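Long-range contacts in alpha-galactosidase (Lactobacillus brevis, PDB 3MI6), which is a family 36 glycosidase that probably hydrolyses terminal, non-reducing alpha-D-galactose residues of alpha-D-galactosides: residues T240-G245 and A303-L308; H428-I433 and M451-V456. All coordinates share one frame; numbering follows the deposited sequence.

Overall arrangement
The two contacts follow one another along the chain and lie on opposite sides of its centre, 47 Å apart between their centres and about 32 Å between nearest atoms, so neither touches the other. Contact 1 joins a loop of the large antiparallel sheet to the start of helix 305-319, which leads from the last strand of that sheet, 290-301, toward the barrel. Contact 2 belongs to the eight-stranded parallel barrel itself, in the connection between strands 408-413 and 475-478. It is the nearer to the predicted substrate site: the side chain of Val456 is about 10 Å from that of Trp478, a predicted substrate-binding residue, whereas contact 1 lies away from the predicted sites.

Contact 1 of 2, residues T240-G245 and A303-L308; sequences TTDEQG and AGMNQL
The N-terminal end of helix 305-319, with Gly304 in the N-cap position, is held by the loop joining antiparallel strands 233-236 and 247-252, where Thr241 and Asp242 offer carbonyl oxygens to Met305 and Asn306. The loop bends there as an ST turn, Thr241 OG1 accepting from Glu243 N at 3.0 Å. Met305 N reaches Thr241 O at 2.8 Å, nearly straight (169°) and in the carbonyl plane. Asn306 N lies 3.1 Å from Asp242 O, tilted 25° from that plane. Asp242 O also accepts from a water that donates to Ala303 O and takes the N-H of Gln307. Just before the helix, Gly304 N makes a weak hydrogen bond to Gly245 O at 2.8 Å.

Selenomethionine Met305 is bent at its last torsion (chi3 -73°), which turns CE back onto the loop backbone, 3.4 Å from Thr241 C. Asn306 ND2 rests 3.5 Å from Asp242 CB, and its OD1 accepts from Arg640 N. An alanine in place of Asn306 would probably leave that N-H without its acceptor and open a gap beside Asp242 CB. Asp242 OD1 lies 3.3 Å from Met305 CB and is salt-bridged to Arg640. Two loop carbonyls thus take up N-H groups of the helix's first turn, while any pull of the carboxylate on the helix end is probably largely balanced by Arg640.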
loop_
_atom_site.group_PDB
_atom_site.type_symbol
_atom_site.label_atom_id
_atom_site.label_comp_id
_atom_site.label_asym_id
_atom_site.label_seq_id
_atom_site.Cartn_x
_atom_site.Cartn_y
_atom_site.Cartn_z
ATOM N N THR D 240 12.629 -4.444 -6.392
ATOM C CA THR D 240 13.985 -4.725 -5.965
ATOM C C THR D 240 14.097 -4.860 -4.441
ATOM O O THR D 240 13.475 -4.118 -3.686
ATOM C CB THR D 240 14.933 -3.648 -6.445
ATOM O OG1 THR D 240 14.924 -3.645 -7.870
ATOM C CG2 THR D 240 16.344 -3.931 -5.947
ATOM N N THR D 241 14.901 -5.831 -4.025
ATOM C CA THR D 241 15.158 -6.115 -2.629
ATOM C C THR D 241 16.662 -6.327 -2.422
ATOM O O THR D 241 17.472 -6.036 -3.300
ATOM C CB THR D 241 14.425 -7.390 -2.190
ATOM O OG1 THR D 241 14.995 -8.511 -2.866
ATOM C CG2 THR D 241 12.969 -7.321 -2.536
ATOM N N ASP D 242 17.037 -6.843 -1.262
ATOM C CA ASP D 242 18.431 -7.105 -0.984
ATOM C C ASP D 242 18.873 -8.347 -1.711
ATOM O O ASP D 242 20.076 -8.590 -1.845
ATOM C CB ASP D 242 18.664 -7.266 0.510
ATOM C CG ASP D 242 18.864 -5.941 1.202
ATOM O OD1 ASP D 242 19.661 -5.116 0.701
ATOM O OD2 ASP D 242 18.228 -5.713 2.249
ATOM N N GLU D 243 17.908 -9.124 -2.204
ATOM C CA GLU D 243 18.227 -10.398 -2.848
ATOM C C GLU D 243 18.256 -10.395 -4.392
ATOM O O GLU D 243 19.013 -11.175 -4.985
ATOM C CB GLU D 243 17.282 -11.482 -2.344
ATOM C CG GLU D 243 17.391 -11.753 -0.865
ATOM C CD GLU D 243 16.145 -12.453 -0.318
ATOM O OE1 GLU D 243 16.220 -13.689 -0.093
ATOM O OE2 GLU D 243 15.092 -11.773 -0.116
ATOM N N GLN D 244 17.448 -9.530 -5.022
ATOM C CA GLN D 244 17.172 -9.576 -6.470
ATOM C C GLN D 244 16.745 -8.208 -6.992
ATOM O O GLN D 244 16.150 -7.427 -6.242
ATOM C CB GLN D 244 16.024 -10.561 -6.758
ATOM C CG GLN D 244 14.597 -9.940 -6.755
ATOM C CD GLN D 244 13.474 -10.940 -6.294
ATOM O OE1 GLN D 244 13.744 -12.122 -5.969
ATOM N NE2 GLN D 244 12.212 -10.452 -6.262
ATOM N N GLY D 245 17.030 -7.913 -8.263
ATOM C CA GLY D 245 16.460 -6.733 -8.913
ATOM C C GLY D 245 17.322 -5.493 -9.137
ATOM O O GLY D 245 18.368 -5.292 -8.501
ATOM N N ALA D 303 21.145 -7.524 -9.753
ATOM C CA ALA D 303 21.200 -8.619 -8.828
ATOM C C ALA D 303 20.844 -8.213 -7.386
ATOM O O ALA D 303 21.145 -8.943 -6.425
ATOM C CB ALA D 303 22.547 -9.274 -8.906
ATOM N N GLY D 304 20.179 -7.066 -7.239
ATOM C CA GLY D 304 19.702 -6.631 -5.930
ATOM C C GLY D 304 20.669 -5.848 -5.056
ATOM O O GLY D 304 21.856 -5.687 -5.371
HETATM N N MSE D 305 20.164 -5.370 -3.929
HETATM C CA MSE D 305 20.916 -4.387 -3.137
HETATM C C MSE D 305 22.131 -4.925 -2.367
HETATM O O MSE D 305 23.109 -4.196 -2.153
HETATM C CB MSE D 305 19.985 -3.598 -2.216
HETATM C CG MSE D 305 18.914 -2.833 -2.976
HETATM SE SE MSE D 305 17.685 -1.786 -1.868
HETATM C CE MSE D 305 16.580 -3.182 -1.059
ATOM N N ASN D 306 22.085 -6.187 -1.952
ATOM C CA ASN D 306 23.259 -6.761 -1.319
ATOM C C ASN D 306 24.409 -6.652 -2.303
ATOM O O ASN D 306 25.523 -6.206 -1.942
ATOM C CB ASN D 306 23.032 -8.214 -0.923
ATOM C CG ASN D 306 22.505 -8.373 0.518
ATOM O OD1 ASN D 306 22.963 -7.719 1.464
ATOM N ND2 ASN D 306 21.559 -9.278 0.682
ATOM N N GLN D 307 24.125 -7.029 -3.556
ATOM C CA GLN D 307 25.127 -7.022 -4.614
ATOM C C GLN D 307 25.646 -5.606 -4.829
ATOM O O GLN D 307 26.853 -5.388 -4.928
ATOM C CB GLN D 307 24.574 -7.620 -5.906
ATOM C CG GLN D 307 25.538 -7.560 -7.104
ATOM C CD GLN D 307 26.876 -8.283 -6.872
ATOM O OE1 GLN D 307 27.956 -7.770 -7.238
ATOM N NE2 GLN D 307 26.814 -9.473 -6.268
ATOM N N LEU D 308 24.736 -4.636 -4.853
ATOM C CA LEU D 308 25.130 -3.243 -4.964
ATOM C C LEU D 308 26.052 -2.819 -3.828
ATOM O O LEU D 308 27.068 -2.178 -4.066
ATOM C CB LEU D 308 23.909 -2.338 -5.019
ATOM C CG LEU D 308 24.227 -0.865 -5.259
ATOM C CD1 LEU D 308 24.650 -0.630 -6.702
ATOM C CD2 LEU D 308 23.015 -0.035 -4.929
HETATM O O HOH W 1 22.118 -9.377 -3.945
#

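Contact 2 of 2, residues H428-I433 and M451-V456; sequences HPDWLI and MARPEV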
loop_
_atom_site.group_PDB
_atom_site.type_symbol
_atom_site.label_atom_id
_atom_site.label_comp_id
_atom_site.label_asym_id
_atom_site.label_seq_id
_atom_site.Cartn_x
_atom_site.Cartn_y
_atom_site.Cartn_z
ATOM N N HIS D 428 44.422 34.544 19.222
ATOM C CA HIS D 428 43.879 34.795 17.897
ATOM C C HIS D 428 42.356 34.790 17.918
ATOM O O HIS D 428 41.732 33.919 17.315
ATOM C CB HIS D 428 44.358 33.735 16.907
ATOM C CG HIS D 428 45.838 33.711 16.696
ATOM N ND1 HIS D 428 46.659 32.770 17.281
ATOM C CD2 HIS D 428 46.644 34.495 15.941
ATOM C CE1 HIS D 428 47.907 32.980 16.904
ATOM N NE2 HIS D 428 47.925 34.020 16.088
ATOM N N PRO D 429 41.749 35.760 18.611
ATOM C CA PRO D 429 40.285 35.808 18.617
ATOM C C PRO D 429 39.744 35.849 17.191
ATOM O O PRO D 429 38.676 35.287 16.926
ATOM C CB PRO D 429 39.980 37.126 19.338
ATOM C CG PRO D 429 41.173 37.389 20.182
ATOM C CD PRO D 429 42.350 36.842 19.408
ATOM N N ASP D 430 40.481 36.504 16.294
ATOM C CA ASP D 430 40.071 36.658 14.898
ATOM C C ASP D 430 40.015 35.330 14.136
ATOM O O ASP D 430 39.716 35.309 12.943
ATOM C CB ASP D 430 40.988 37.649 14.161
ATOM C CG ASP D 430 42.429 37.143 14.029
ATOM O OD1 ASP D 430 42.936 37.056 12.882
ATOM O OD2 ASP D 430 43.053 36.832 15.072
ATOM N N TRP D 431 40.301 34.229 14.827
ATOM C CA TRP D 431 40.280 32.898 14.221
ATOM C C TRP D 431 38.916 32.188 14.333
ATOM O O TRP D 431 38.660 31.241 13.593
ATOM C CB TRP D 431 41.375 32.020 14.829
ATOM C CG TRP D 431 42.743 32.252 14.259
ATOM C CD1 TRP D 431 43.142 33.289 13.464
ATOM C CD2 TRP D 431 43.899 31.422 14.445
ATOM N NE1 TRP D 431 44.472 33.154 13.140
ATOM C CE2 TRP D 431 44.961 32.020 13.731
ATOM C CE3 TRP D 431 44.140 30.233 15.142
ATOM C CZ2 TRP D 431 46.241 31.462 13.691
ATOM C CZ3 TRP D 431 45.409 29.686 15.107
ATOM C CH2 TRP D 431 46.444 30.297 14.384
ATOM N N LEU D 432 38.070 32.627 15.273
ATOM C CA LEU D 432 36.667 32.205 15.367
ATOM C C LEU D 432 35.826 32.633 14.167
ATOM O O LEU D 432 35.686 33.815 13.904
ATOM C CB LEU D 432 36.007 32.852 16.587
ATOM C CG LEU D 432 35.683 32.006 17.808
ATOM C CD1 LEU D 432 36.922 31.866 18.638
ATOM C CD2 LEU D 432 34.581 32.652 18.617
ATOM N N ILE D 433 35.228 31.680 13.468
ATOM C CA ILE D 433 34.221 32.008 12.465
ATOM C C ILE D 433 33.089 32.853 13.056
ATOM O O ILE D 433 32.281 32.373 13.854
ATOM C CB ILE D 433 33.615 30.743 11.869
ATOM C CG1 ILE D 433 34.705 29.939 11.169
ATOM C CG2 ILE D 433 32.496 31.089 10.909
ATOM C CD1 ILE D 433 34.170 28.785 10.343
HETATM N N MSE D 451 38.940 27.294 9.360
HETATM C CA MSE D 451 39.807 26.375 8.627
HETATM C C MSE D 451 40.143 26.857 7.227
HETATM O O MSE D 451 40.940 26.242 6.530
HETATM C CB MSE D 451 39.134 25.004 8.504
HETATM C CG MSE D 451 38.875 24.300 9.826
HETATM SE SE MSE D 451 40.533 23.867 10.773
HETATM C CE MSE D 451 41.372 22.747 9.419
ATOM N N ALA D 452 39.503 27.935 6.798
ATOM C CA ALA D 452 39.728 28.458 5.462
ATOM C C ALA D 452 41.066 29.179 5.406
ATOM O O ALA D 452 41.591 29.440 4.325
ATOM C CB ALA D 452 38.603 29.391 5.060
ATOM N N ARG D 453 41.617 29.497 6.576
ATOM C CA ARG D 453 42.897 30.192 6.669
ATOM C C ARG D 453 44.053 29.210 6.779
ATOM O O ARG D 453 44.095 28.390 7.696
ATOM C CB ARG D 453 42.916 31.103 7.889
ATOM C CG ARG D 453 41.814 32.118 7.939
ATOM C CD ARG D 453 41.548 32.513 9.372
ATOM N NE ARG D 453 40.915 33.822 9.448
ATOM C CZ ARG D 453 41.534 34.927 9.851
ATOM N NH1 ARG D 453 42.806 34.882 10.234
ATOM N NH2 ARG D 453 40.874 36.078 9.882
ATOM N N PRO D 454 44.998 29.293 5.843
ATOM C CA PRO D 454 46.180 28.430 5.891
ATOM C C PRO D 454 47.043 28.650 7.135
ATOM O O PRO D 454 47.820 27.772 7.488
ATOM C CB PRO D 454 46.935 28.807 4.613
ATOM C CG PRO D 454 45.867 29.281 3.691
ATOM C CD PRO D 454 44.869 29.990 4.554
ATOM N N GLU D 455 46.926 29.789 7.801
ATOM C CA GLU D 455 47.678 29.960 9.040
ATOM C C GLU D 455 47.119 29.026 10.109
ATOM O O GLU D 455 47.848 28.521 10.956
ATOM C CB GLU D 455 47.715 31.431 9.514
ATOM C CG GLU D 455 46.363 32.088 9.842
ATOM C CD GLU D 455 45.788 32.945 8.694
ATOM O OE1 GLU D 455 45.985 32.596 7.497
ATOM O OE2 GLU D 455 45.124 33.968 8.996
ATOM N N VAL D 456 45.818 28.784 10.049
ATOM C CA VAL D 456 45.165 27.920 11.020
ATOM C C VAL D 456 45.584 26.459 10.860
ATOM O O VAL D 456 45.901 25.791 11.843
ATOM C CB VAL D 456 43.632 28.043 10.941
ATOM C CG1 VAL D 456 42.961 27.040 11.863
ATOM C CG2 VAL D 456 43.211 29.456 11.292
#
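Asp430 and Arg453 meet electrostatically: OD1 of Asp430 forms a salt bridge to NH1 of Arg453, long at 3.4 Å, with carboxylate and guanidinium planes 79° apart. The backbone also takes part in this approach, Asp430 O lying over one guanidinium face, toward its rim, 3.4 Å from Arg453 NH2 but too poorly angled for a hydrogen bond. Arg453 NH1 makes a second salt bridge, to Glu455 OE2 at 2.8 Å, whose hydrogen-bond geometry is weak. The guanidinium charge would probably ease the repulsion between the two carboxylates, Asp430 OD1 and Glu455 OE2 being 5.4 Å apart. Glu455 OE1 continues the network to Arg491. Arg453 NH1 also comes up to Trp431 CD1 at 3.6 Å, obliquely.

These residues belong to the beta-alpha-beta crossover of the barrel: 428-433 lies in the long connection that leaves strand 408-413, and Arg453 is the N-cap of helix 454-471, which leads to strand 475-478.

The remaining contacts pack round the Trp431 indole. Val456 CG2 makes a CH-pi contact over one face, 3.9 Å from the centroid of the five-membered ring and 17° off its normal; His428 CB lies over the opposite face, toward its rim. Glu455 CG, set between its own backbone N and carbonyl carbon (chi1 61°), approaches Trp431 CZ2 obliquely at 3.9 Å. Tyr459 of the same helix meets the indole edge-to-face.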